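Local coordinates for protein nine-heme cytochrome c (PDB 1OFW) that carries electrons through nine c-type hemes and may form part of a transmembrane redox complex passing electrons to the cytoplasm for sulfate reduction, at residues Lys220-Cys225 / Ser232-Thr237; Ala226-Arg231 / His264-Gly269. All blocks are in the same frame, centred on the assembly; numbering follows the deposited sequence.

Overall arrangement
Both contacts lie in the second cytochrome c3-like region and share one piece of chain, the loop that runs from 220 through 237 and carries a CxxCH heme motif. Contact 1 folds the two ends of this loop together at the protein surface, and contact 2 takes the middle of it, 226-231, to helix 259-273 in the buried interior. Their centres are 14 Å apart, and they meet where Leu234 touches Ala226. The chemistry changes with depth. Contact 1 is mostly one leucine packed on a turn, with a heme edge beside it, while contact 2 brings together a glutamine, an iron-binding histidine and an arginine–propionate pair around another heme.

Contact 1. Residues Lys220-Cys225 / Ser232-Thr237; sequences KPEILC and SPLSLT. With HEC (heme c), chain H.
Leu234 CB lies over one face of the Glu222 carboxylate, offset toward OE1, 4.0 Å from that oxygen. On the other side, Pro221 CD comes within 3.6 Å of that same OE1, which is therefore held between a leucine and a proline ring. Leu234 CD1 lies beyond the OE1 corner, 3.8 Å from that oxygen. The second flat group is heme c of chain H, approached here along the rim of one pyrrole: Cys225 SG is bonded covalently to CAB at 1.8 Å, and the backbone O of Leu236 stands 3.4 Å from the neighbouring methyl CMB.

Glu222 reaches Leu234 through a sharp bend at chi2 (90°), which turns the carboxylate back alongside its own backbone instead of letting it stretch outward. Leu234 then spreads its two methyls over the turn. CD1 meets Lys220 CB at 3.6 Å, and it also approaches the backbone of Ile223. CD2 rests 3.7 Å from Glu222 O, a carbonyl already engaged by Cys225 N at 3.0 Å. The platform is a type I turn from Lys220 to Ile223, closed by Ile223 N to Lys220 O, and the leucine packs on a surface made of both its backbone and its first side-chain atoms.

Cys225 is the first cysteine of the CxxCH motif that attaches heme 6. The whole contact belongs to the long connection between helix 212-217 and helix 259-273: the 220-225 end follows soon after His218, an axial ligand of heme 4 on which Ile223 packs, and the 232-237 end doubles back over it at the surface.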
ATOM      1  N   LYS A 220      -3.264  -0.700 -10.565  1.00 14.04           N
ATOM      2  CA  LYS A 220      -3.625  -0.098 -11.851  1.00 15.07           C
ATOM      3  C   LYS A 220      -2.405  -0.301 -12.748  1.00 14.82           C
ATOM      4  O   LYS A 220      -1.287  -0.258 -12.247  1.00 14.35           O
ATOM      5  CB  LYS A 220      -3.977   1.365 -11.757  1.00 14.66           C
ATOM      6  CG  LYS A 220      -5.133   1.745 -10.872  1.00 18.77           C
ATOM      7  CD  LYS A 220      -6.478   1.451 -11.460  1.00 25.71           C
ATOM      8  CE  LYS A 220      -7.634   2.018 -10.651  0.57 25.81           C
ATOM      9  NZ  LYS A 220      -8.741   1.025 -10.534  0.57 32.34           N
ATOM     10  N   PRO A 221      -2.556  -0.586 -14.028  1.00 16.04           N
ATOM     11  CA  PRO A 221      -1.366  -0.932 -14.826  1.00 17.55           C
ATOM     12  C   PRO A 221      -0.296   0.159 -14.840  1.00 15.22           C
ATOM     13  O   PRO A 221       0.902  -0.160 -14.894  1.00 15.46           O
ATOM     14  CB  PRO A 221      -1.965  -1.108 -16.226  1.00 20.97           C
ATOM     15  CG  PRO A 221      -3.378  -1.515 -15.965  1.00 24.61           C
ATOM     16  CD  PRO A 221      -3.804  -0.674 -14.790  1.00 22.11           C
ATOM     17  N   GLU A 222      -0.660   1.418 -14.824  1.00 12.88           N
ATOM     18  CA  GLU A 222       0.328   2.488 -14.846  1.00 15.98           C
ATOM     19  C   GLU A 222       0.671   3.053 -13.478  1.00 15.18           C
ATOM     20  O   GLU A 222       1.301   4.122 -13.340  1.00 15.38           O
ATOM     21  CB  GLU A 222      -0.178   3.666 -15.703  1.00 19.29           C
ATOM     22  CG  GLU A 222      -0.867   3.162 -16.969  1.00 31.58           C
ATOM     23  CD  GLU A 222      -2.364   2.949 -16.748  1.00 42.56           C
ATOM     24  OE1 GLU A 222      -2.926   2.730 -15.632  1.00 28.05           O
ATOM     25  OE2 GLU A 222      -3.045   2.994 -17.808  1.00 62.36           O
ATOM     26  N   ILE A 223       0.303   2.378 -12.385  1.00 13.99           N
ATOM     27  CA  ILE A 223       0.466   2.997 -11.078  1.00 13.17           C
ATOM     28  C   ILE A 223       1.903   3.293 -10.700  1.00 12.41           C
ATOM     29  O   ILE A 223       2.161   4.279  -9.999  1.00 12.66           O
ATOM     30  CB  ILE A 223      -0.215   2.128  -9.988  1.00 14.49           C
ATOM     31  CG1 ILE A 223      -0.512   2.959  -8.740  1.00 19.67           C
ATOM     32  CG2 ILE A 223       0.592   0.889  -9.682  1.00 18.22           C
ATOM     33  CD1 ILE A 223      -1.457   2.366  -7.729  1.00 28.50           C
ATOM     34  N   LEU A 224       2.882   2.483 -11.141  1.00 12.24           N
ATOM     35  CA  LEU A 224       4.249   2.741 -10.698  1.00 11.42           C
ATOM     36  C   LEU A 224       4.790   4.009 -11.356  1.00 13.63           C
ATOM     37  O   LEU A 224       5.738   4.582 -10.801  1.00 13.77           O
ATOM     38  CB  LEU A 224       5.153   1.545 -10.948  1.00 15.13           C
ATOM     39  CG  LEU A 224       4.718   0.243 -10.270  1.00 15.38           C
ATOM     40  CD1 LEU A 224       5.704  -0.871 -10.689  1.00 14.97           C
ATOM     41  CD2 LEU A 224       4.620   0.398  -8.755  1.00 14.23           C
ATOM     42  N   CYS A 225       4.170   4.409 -12.462  1.00 13.21           N
ATOM     43  CA  CYS A 225       4.567   5.676 -13.071  1.00 13.17           C
ATOM     44  C   CYS A 225       4.312   6.847 -12.130  1.00 14.54           C
ATOM     45  O   CYS A 225       5.021   7.868 -12.166  1.00 14.71           O
ATOM     46  CB  CYS A 225       3.833   5.925 -14.381  1.00 14.08           C
ATOM     47  SG  CYS A 225       3.789   4.567 -15.553  1.00 14.39           S
ATOM     48  N   SER A 232      -1.204  13.648 -11.060  1.00 12.51           N
ATOM     49  CA  SER A 232      -1.852  13.785 -12.365  1.00 14.46           C
ATOM     50  C   SER A 232      -2.396  12.418 -12.769  1.00 15.14           C
ATOM     51  O   SER A 232      -1.977  11.410 -12.196  1.00 14.55           O
ATOM     52  CB  SER A 232      -0.909  14.351 -13.394  1.00 15.25           C
ATOM     53  OG  SER A 232       0.066  13.454 -13.837  1.00 15.04           O
ATOM     54  N   PRO A 233      -3.365  12.375 -13.657  1.00 14.02           N
ATOM     55  CA  PRO A 233      -3.980  11.076 -13.964  1.00 12.82           C
ATOM     56  C   PRO A 233      -2.971  10.091 -14.474  1.00 15.71           C
ATOM     57  O   PRO A 233      -1.974  10.399 -15.128  1.00 19.26           O
ATOM     58  CB  PRO A 233      -4.961  11.434 -15.068  1.00 18.48           C
ATOM     59  CG  PRO A 233      -5.309  12.872 -14.828  1.00 18.39           C
ATOM     60  CD  PRO A 233      -3.981  13.484 -14.392  1.00 15.73           C
ATOM     61  N   LEU A 234      -3.210   8.808 -14.187  1.00 13.75           N
ATOM     62  CA  LEU A 234      -2.304   7.820 -14.770  1.00 12.32           C
ATOM     63  C   LEU A 234      -2.374   7.878 -16.291  1.00 15.21           C
ATOM     64  O   LEU A 234      -3.445   8.003 -16.922  1.00 17.64           O
ATOM     65  CB  LEU A 234      -2.686   6.450 -14.253  1.00 15.09           C
ATOM     66  CG  LEU A 234      -2.649   6.183 -12.768  1.00 15.88           C
ATOM     67  CD1 LEU A 234      -2.922   4.732 -12.408  1.00 18.81           C
ATOM     68  CD2 LEU A 234      -1.269   6.597 -12.248  1.00 19.43           C
ATOM     69  N   SER A 235      -1.185   7.793 -16.876  1.00 15.45           N
ATOM     70  CA  SER A 235      -0.992   8.067 -18.292  1.00 15.58           C
ATOM     71  C   SER A 235       0.322   7.536 -18.815  1.00 14.41           C
ATOM     72  O   SER A 235       1.291   7.548 -18.034  1.00 16.13           O
ATOM     73  CB  SER A 235      -0.906   9.581 -18.406  1.00 18.37           C
ATOM     74  OG  SER A 235      -1.192  10.108 -19.666  1.00 24.54           O
ATOM     75  N   LEU A 236       0.433   7.146 -20.080  1.00 15.43           N
ATOM     76  CA  LEU A 236       1.737   6.828 -20.648  1.00 13.87           C
ATOM     77  C   LEU A 236       2.528   8.057 -21.037  1.00 15.32           C
ATOM     78  O   LEU A 236       3.716   8.033 -21.322  1.00 17.30           O
ATOM     79  CB  LEU A 236       1.587   5.907 -21.868  1.00 17.74           C
ATOM     80  CG  LEU A 236       0.986   4.521 -21.525  1.00 21.59           C
ATOM     81  CD1 LEU A 236       0.749   3.730 -22.809  1.00 26.22           C
ATOM     82  CD2 LEU A 236       1.864   3.765 -20.541  1.00 19.12           C
ATOM     83  N   THR A 237       1.924   9.204 -21.123  1.00 15.90           N
ATOM     84  CA  THR A 237       2.499  10.503 -21.463  1.00 16.05           C
ATOM     85  C   THR A 237       2.140  11.566 -20.455  1.00 15.99           C
ATOM     86  O   THR A 237       1.431  12.546 -20.738  1.00 17.54           O
ATOM     87  CB  THR A 237       2.076  10.947 -22.892  1.00 17.11           C
ATOM     88  OG1 THR A 237       0.650  10.876 -22.990  1.00 20.37           O
ATOM     89  CG2 THR A 237       2.681  10.018 -23.911  1.00 18.16           C
TER
HETATM   90 FE   HEC H1299       8.782   9.030 -16.498  1.00 12.56          FE
HETATM   91  CHA HEC H1299       9.862  11.793 -18.214  1.00 12.39           C
HETATM   92  CHB HEC H1299       6.536   8.349 -19.017  1.00 11.84           C
HETATM   93  CHC HEC H1299       7.821   6.192 -14.870  1.00 10.94           C
HETATM   94  CHD HEC H1299      10.766   9.896 -13.862  1.00 11.46           C
HETATM   95  NA  HEC H1299       8.311   9.880 -18.253  1.00 11.42           N
HETATM   96  C1A HEC H1299       8.873  11.024 -18.795  1.00 13.10           C
HETATM   97  C2A HEC H1299       8.282  11.308 -20.074  1.00 12.36           C
HETATM   98  C3A HEC H1299       7.374  10.349 -20.299  1.00 12.67           C
HETATM   99  C4A HEC H1299       7.372   9.461 -19.166  1.00 12.85           C
HETATM  100  CMA HEC H1299       6.506  10.202 -21.564  1.00 14.88           C
HETATM  101  CAA HEC H1299       8.633  12.480 -21.001  1.00 15.83           C
HETATM  102  CBA HEC H1299       9.898  12.156 -21.822  1.00 15.99           C
HETATM  103  CGA HEC H1299      10.326  13.303 -22.738  1.00 26.02           C
HETATM  104  O1A HEC H1299      10.132  14.466 -22.375  1.00 25.44           O
HETATM  105  O2A HEC H1299      10.868  12.987 -23.821  1.00 48.10           O
HETATM  106  NB  HEC H1299       7.438   7.591 -16.841  1.00 11.40           N
HETATM  107  C1B HEC H1299       6.573   7.499 -17.913  1.00 10.38           C
HETATM  108  C2B HEC H1299       5.723   6.345 -17.762  1.00 13.75           C
HETATM  109  C3B HEC H1299       6.088   5.716 -16.617  1.00 14.48           C
HETATM  110  C4B HEC H1299       7.170   6.486 -16.042  1.00 13.17           C
HETATM  111  CMB HEC H1299       4.626   5.957 -18.748  1.00 12.33           C
HETATM  112  CAB HEC H1299       5.542   4.451 -15.991  1.00 13.13           C
HETATM  113  CBB HEC H1299       5.664   3.223 -16.921  1.00 17.41           C
HETATM  114  NC  HEC H1299       9.236   8.195 -14.752  1.00 11.35           N
HETATM  115  C1C HEC H1299       8.734   7.012 -14.224  1.00 12.39           C
HETATM  116  C2C HEC H1299       9.286   6.785 -12.912  1.00 11.70           C
HETATM  117  C3C HEC H1299      10.105   7.827 -12.632  1.00 12.49           C
HETATM  118  C4C HEC H1299      10.067   8.706 -13.792  1.00 11.69           C
HETATM  119  CMC HEC H1299       8.921   5.573 -12.033  1.00 12.88           C
HETATM  120  CAC HEC H1299      10.918   8.137 -11.372  1.00 11.38           C
HETATM  121  CBC HEC H1299      11.766   6.925 -10.923  1.00 12.59           C
HETATM  122  ND  HEC H1299      10.075  10.508 -16.149  1.00 12.23           N
HETATM  123  C1D HEC H1299      10.754  10.720 -14.967  1.00 11.85           C
HETATM  124  C2D HEC H1299      11.467  11.983 -15.016  1.00 12.27           C
HETATM  125  C3D HEC H1299      11.190  12.535 -16.231  1.00 11.39           C
HETATM  126  C4D HEC H1299      10.349  11.620 -16.930  1.00 12.30           C
HETATM  127  CMD HEC H1299      12.313  12.583 -13.922  1.00 12.28           C
HETATM  128  CAD HEC H1299      11.668  13.905 -16.721  1.00 13.17           C
HETATM  129  CBD HEC H1299      10.450  14.877 -16.658  1.00 14.61           C
HETATM  130  CGD HEC H1299      10.840  16.325 -16.844  1.00 16.31           C
HETATM  131  O1D HEC H1299      12.030  16.664 -16.808  1.00 16.60           O
HETATM  132  O2D HEC H1299       9.874  17.109 -17.014  1.00 17.33           O

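Contact 2. Residues Ala226-Arg231 / His264-Gly269; sequences ATCHHR and HLQCMG. With HEC (heme c), chain I.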
ATOM      1  N   ALA A 226       3.284   6.758 -11.289  1.00 13.01           N
ATOM      2  CA  ALA A 226       2.925   7.819 -10.401  1.00 11.95           C
ATOM      3  C   ALA A 226       3.898   7.989  -9.244  1.00 13.35           C
ATOM      4  O   ALA A 226       3.799   8.967  -8.498  1.00 13.72           O
ATOM      5  CB  ALA A 226       1.512   7.566  -9.837  1.00 15.67           C
ATOM      6  N   THR A 227       4.836   7.066  -9.080  1.00 12.14           N
ATOM      7  CA  THR A 227       5.912   7.212  -8.106  1.00 11.16           C
ATOM      8  C   THR A 227       6.566   8.582  -8.237  1.00 14.01           C
ATOM      9  O   THR A 227       6.813   9.289  -7.271  1.00 14.49           O
ATOM     10  CB  THR A 227       7.008   6.177  -8.291  1.00 13.10           C
ATOM     11  OG1 THR A 227       6.480   4.844  -8.226  1.00 14.70           O
ATOM     12  CG2 THR A 227       8.041   6.335  -7.183  1.00 14.63           C
ATOM     13  N   CYS A 228       6.828   8.894  -9.509  1.00 12.12           N
ATOM     14  CA  CYS A 228       7.496  10.134  -9.859  1.00 10.30           C
ATOM     15  C   CYS A 228       6.557  11.124 -10.510  1.00 11.12           C
ATOM     16  O   CYS A 228       6.567  12.300 -10.140  1.00 12.22           O
ATOM     17  CB  CYS A 228       8.691   9.795 -10.764  1.00 14.36           C
ATOM     18  SG  CYS A 228       9.843   8.625 -10.008  1.00 12.25           S
ATOM     19  N   HIS A 229       5.738  10.639 -11.437  1.00 11.74           N
ATOM     20  CA  HIS A 229       4.725  11.444 -12.119  1.00 10.58           C
ATOM     21  C   HIS A 229       3.473  11.510 -11.251  1.00 11.71           C
ATOM     22  O   HIS A 229       2.435  10.940 -11.530  1.00 12.51           O
ATOM     23  CB  HIS A 229       4.435  10.878 -13.508  1.00 11.93           C
ATOM     24  CG  HIS A 229       5.620  10.710 -14.390  1.00 10.29           C
ATOM     25  ND1 HIS A 229       6.196  11.812 -14.929  1.00 11.99           N
ATOM     26  CD2 HIS A 229       6.348   9.648 -14.816  1.00 10.23           C
ATOM     27  CE1 HIS A 229       7.254  11.449 -15.670  1.00 13.50           C
ATOM     28  NE2 HIS A 229       7.348  10.120 -15.631  1.00 12.06           N
ATOM     29  N   HIS A 230       3.604  12.250 -10.169  1.00 11.29           N
ATOM     30  CA  HIS A 230       2.539  12.298  -9.184  1.00 11.36           C
ATOM     31  C   HIS A 230       1.491  13.390  -9.495  1.00 13.33           C
ATOM     32  O   HIS A 230       1.760  14.302 -10.267  1.00 12.58           O
ATOM     33  CB  HIS A 230       3.110  12.519  -7.789  1.00 11.28           C
ATOM     34  CG  HIS A 230       3.935  13.772  -7.633  1.00 11.35           C
ATOM     35  ND1 HIS A 230       5.083  13.713  -6.860  1.00 14.43           N
ATOM     36  CD2 HIS A 230       3.926  15.037  -8.076  1.00 11.86           C
ATOM     37  CE1 HIS A 230       5.672  14.899  -6.853  1.00 17.30           C
ATOM     38  NE2 HIS A 230       4.978  15.747  -7.584  1.00 12.39           N
ATOM     39  N   ARG A 231       0.354  13.295  -8.818  1.00 12.35           N
ATOM     40  CA  ARG A 231      -0.676  14.323  -8.788  1.00 13.35           C
ATOM     41  C   ARG A 231      -1.223  14.629 -10.179  1.00 15.39           C
ATOM     42  O   ARG A 231      -1.698  15.740 -10.436  1.00 15.90           O
ATOM     43  CB  ARG A 231      -0.180  15.572  -8.055  1.00 16.91           C
ATOM     44  CG  ARG A 231       0.311  15.222  -6.642  1.00 18.31           C
ATOM     45  CD  ARG A 231       0.922  16.389  -5.898  1.00 21.08           C
ATOM     46  NE  ARG A 231       1.187  16.110  -4.477  1.00 21.55           N
ATOM     47  CZ  ARG A 231       2.349  15.750  -3.947  1.00 28.79           C
ATOM     48  NH1 ARG A 231       3.464  15.582  -4.667  1.00 24.70           N
ATOM     49  NH2 ARG A 231       2.486  15.522  -2.635  1.00 25.86           N
ATOM     50  N   HIS A 264      15.905  17.539  -7.451  1.00 12.92           N
ATOM     51  CA  HIS A 264      16.831  17.056  -6.414  1.00 11.63           C
ATOM     52  C   HIS A 264      16.153  16.264  -5.336  1.00 11.67           C
ATOM     53  O   HIS A 264      16.583  15.214  -4.885  1.00 13.33           O
ATOM     54  CB  HIS A 264      17.586  18.260  -5.856  1.00 13.48           C
ATOM     55  CG  HIS A 264      18.680  18.751  -6.741  1.00 13.92           C
ATOM     56  ND1 HIS A 264      19.284  19.978  -6.505  1.00 17.16           N
ATOM     57  CD2 HIS A 264      19.308  18.201  -7.793  1.00 13.51           C
ATOM     58  CE1 HIS A 264      20.219  20.137  -7.431  1.00 17.14           C
ATOM     59  NE2 HIS A 264      20.275  19.095  -8.240  1.00 13.80           N
ATOM     60  N   LEU A 265      15.025  16.807  -4.834  1.00 13.06           N
ATOM     61  CA  LEU A 265      14.344  16.123  -3.739  1.00 13.76           C
ATOM     62  C   LEU A 265      13.765  14.792  -4.152  1.00 12.43           C
ATOM     63  O   LEU A 265      13.774  13.847  -3.366  1.00 14.59           O
ATOM     64  CB  LEU A 265      13.193  17.015  -3.222  1.00 14.45           C
ATOM     65  CG  LEU A 265      13.651  18.249  -2.447  1.00 15.99           C
ATOM     66  CD1 LEU A 265      12.464  19.206  -2.275  1.00 19.78           C
ATOM     67  CD2 LEU A 265      14.254  17.824  -1.122  1.00 19.59           C
ATOM     68  N   GLN A 266      13.264  14.677  -5.374  1.00 12.09           N
ATOM     69  CA  GLN A 266      12.720  13.397  -5.804  1.00 14.11           C
ATOM     70  C   GLN A 266      13.820  12.389  -6.090  1.00 15.25           C
ATOM     71  O   GLN A 266      13.783  11.272  -5.549  1.00 13.68           O
ATOM     72  CB  GLN A 266      11.871  13.537  -7.079  1.00 17.42           C
ATOM     73  CG  GLN A 266      10.959  12.354  -7.335  1.00 19.38           C
ATOM     74  CD  GLN A 266       9.906  12.611  -8.426  1.00 15.25           C
ATOM     75  OE1 GLN A 266       8.758  12.971  -8.143  1.00 23.87           O
ATOM     76  NE2 GLN A 266      10.372  12.374  -9.592  1.00 15.37           N
ATOM     77  N   CYS A 267      14.798  12.755  -6.919  1.00 13.05           N
ATOM     78  CA  CYS A 267      15.875  11.830  -7.306  1.00 12.66           C
ATOM     79  C   CYS A 267      16.651  11.439  -6.051  1.00 12.56           C
ATOM     80  O   CYS A 267      16.888  10.266  -5.751  1.00 14.37           O
ATOM     81  CB  CYS A 267      16.826  12.477  -8.315  1.00 12.52           C
ATOM     82  SG  CYS A 267      16.130  13.181  -9.807  1.00 14.61           S
ATOM     83  N   MET A 268      17.085  12.414  -5.274  1.00 11.43           N
ATOM     84  CA  MET A 268      17.867  12.113  -4.097  1.00 12.27           C
ATOM     85  C   MET A 268      17.026  11.453  -3.007  1.00 13.74           C
ATOM     86  O   MET A 268      17.558  10.694  -2.184  1.00 14.09           O
ATOM     87  CB  MET A 268      18.529  13.361  -3.510  1.00 13.81           C
ATOM     88  CG  MET A 268      19.449  14.107  -4.463  1.00 16.16           C
ATOM     89  SD  MET A 268      20.060  15.610  -3.648  1.00 16.76           S
ATOM     90  CE  MET A 268      21.114  16.314  -4.902  1.00 15.63           C
ATOM     91  N   GLY A 269      15.739  11.721  -2.958  1.00 12.21           N
ATOM     92  CA  GLY A 269      14.892  11.142  -1.916  1.00 15.42           C
ATOM     93  C   GLY A 269      14.813   9.648  -2.001  1.00 13.61           C
ATOM     94  O   GLY A 269      14.898   8.919  -1.023  1.00 14.30           O
TER
HETATM   95 FE   HEC I1300       5.545  17.614  -8.052  1.00 13.18          FE
HETATM   96  CHA HEC I1300       5.378  18.486  -4.697  1.00 13.33           C
HETATM   97  CHB HEC I1300       8.783  16.689  -7.629  1.00 12.26           C
HETATM   98  CHC HEC I1300       5.638  16.569 -11.316  1.00 11.11           C
HETATM   99  CHD HEC I1300       2.402  18.888  -8.520  1.00 12.52           C
HETATM  100  NA  HEC I1300       6.775  17.549  -6.476  1.00 11.32           N
HETATM  101  C1A HEC I1300       6.523  17.881  -5.171  1.00 11.86           C
HETATM  102  C2A HEC I1300       7.675  17.540  -4.351  1.00 14.05           C
HETATM  103  C3A HEC I1300       8.610  17.034  -5.169  1.00 14.19           C
HETATM  104  C4A HEC I1300       8.094  17.084  -6.507  1.00 13.28           C
HETATM  105  CMA HEC I1300       9.994  16.493  -4.790  1.00 14.12           C
HETATM  106  CAA HEC I1300       7.765  17.760  -2.831  1.00 14.90           C
HETATM  107  CBA HEC I1300       7.477  16.387  -2.164  1.00 17.57           C
HETATM  108  CGA HEC I1300       6.142  15.775  -2.530  1.00 20.59           C
HETATM  109  O1A HEC I1300       5.137  16.226  -1.935  1.00 24.49           O
HETATM  110  O2A HEC I1300       6.080  14.874  -3.388  1.00 22.35           O
HETATM  111  NB  HEC I1300       6.937  16.850  -9.257  1.00 12.62           N
HETATM  112  C1B HEC I1300       8.247  16.553  -8.903  1.00 12.67           C
HETATM  113  C2B HEC I1300       8.942  16.051 -10.063  1.00 10.96           C
HETATM  114  C3B HEC I1300       8.040  15.916 -11.048  1.00 10.95           C
HETATM  115  C4B HEC I1300       6.793  16.452 -10.566  1.00 11.60           C
HETATM  116  CMB HEC I1300      10.450  15.748 -10.070  1.00 12.87           C
HETATM  117  CAB HEC I1300       8.204  15.366 -12.447  1.00 10.66           C
HETATM  118  CBB HEC I1300       8.547  13.860 -12.503  1.00 11.84           C
HETATM  119  NC  HEC I1300       4.251  17.704  -9.583  1.00 11.64           N
HETATM  120  C1C HEC I1300       4.480  17.237 -10.860  1.00 12.95           C
HETATM  121  C2C HEC I1300       3.371  17.610 -11.725  1.00 11.49           C
HETATM  122  C3C HEC I1300       2.513  18.294 -10.968  1.00 11.98           C
HETATM  123  C4C HEC I1300       3.008  18.336  -9.629  1.00 10.81           C
HETATM  124  CMC HEC I1300       3.325  17.354 -13.224  1.00 12.05           C
HETATM  125  CAC HEC I1300       1.231  19.052 -11.377  1.00 15.23           C
HETATM  126  CBC HEC I1300       0.265  18.178 -12.213  1.00 13.89           C
HETATM  127  ND  HEC I1300       4.153  18.431  -6.868  1.00 12.57           N
HETATM  128  C1D HEC I1300       2.930  18.942  -7.259  1.00 12.54           C
HETATM  129  C2D HEC I1300       2.265  19.512  -6.110  1.00 16.39           C
HETATM  130  C3D HEC I1300       3.092  19.429  -5.058  1.00 16.24           C
HETATM  131  C4D HEC I1300       4.284  18.749  -5.524  1.00 14.33           C
HETATM  132  CMD HEC I1300       0.843  20.101  -6.174  1.00 16.11           C
HETATM  133  CAD HEC I1300       2.928  19.946  -3.630  1.00 18.65           C
HETATM  134  CBD HEC I1300       2.275  18.887  -2.707  1.00 21.05           C
HETATM  135  CGD HEC I1300       2.125  19.502  -1.314  1.00 30.42           C
HETATM  136  O1D HEC I1300       1.545  20.601  -1.268  1.00 35.28           O
HETATM  137  O2D HEC I1300       2.589  18.918  -0.316  1.00 49.13           O
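Gln266 reaches from helix 259-273 to Cys228, with its CG anti to the backbone N (chi1 -163°) and the chain extended beyond. Its CB passes the rim of the heme of chain I, 4.0 Å from methyl CMB. CD comes to 3.6 Å from CMB and to 3.7 Å from Cys228 CA. The amide, probably modelled the wrong way round, stands nearly perpendicular to the His230 ring: the modelled OE1 lies 3.0 Å from Cys228 O, and the modelled NE2 lies 3.3 Å from Cys228 CB and close to CMB.

His230 NE2 binds the heme iron at 2.0 Å, and His245 completes the axial pair. Arg231 NH1 lies over one face of the His230 ring and Cys228 O over the opposite one, offset toward its rim. The guanidinium also grips a heme propionate: NH1 to O2A is 3.0 Å and nearly straight (176°), while NH2 to O1A is 2.8 Å but bent (134°). The paired bonds should fix the propionate and probably offset its charge.

Cys228 and His229 serve heme 6, and the next residue, His230, serves heme 7. A CxxCHH sequence joining two bis-histidine hemes in this way is a hallmark of the cytochrome c3 family.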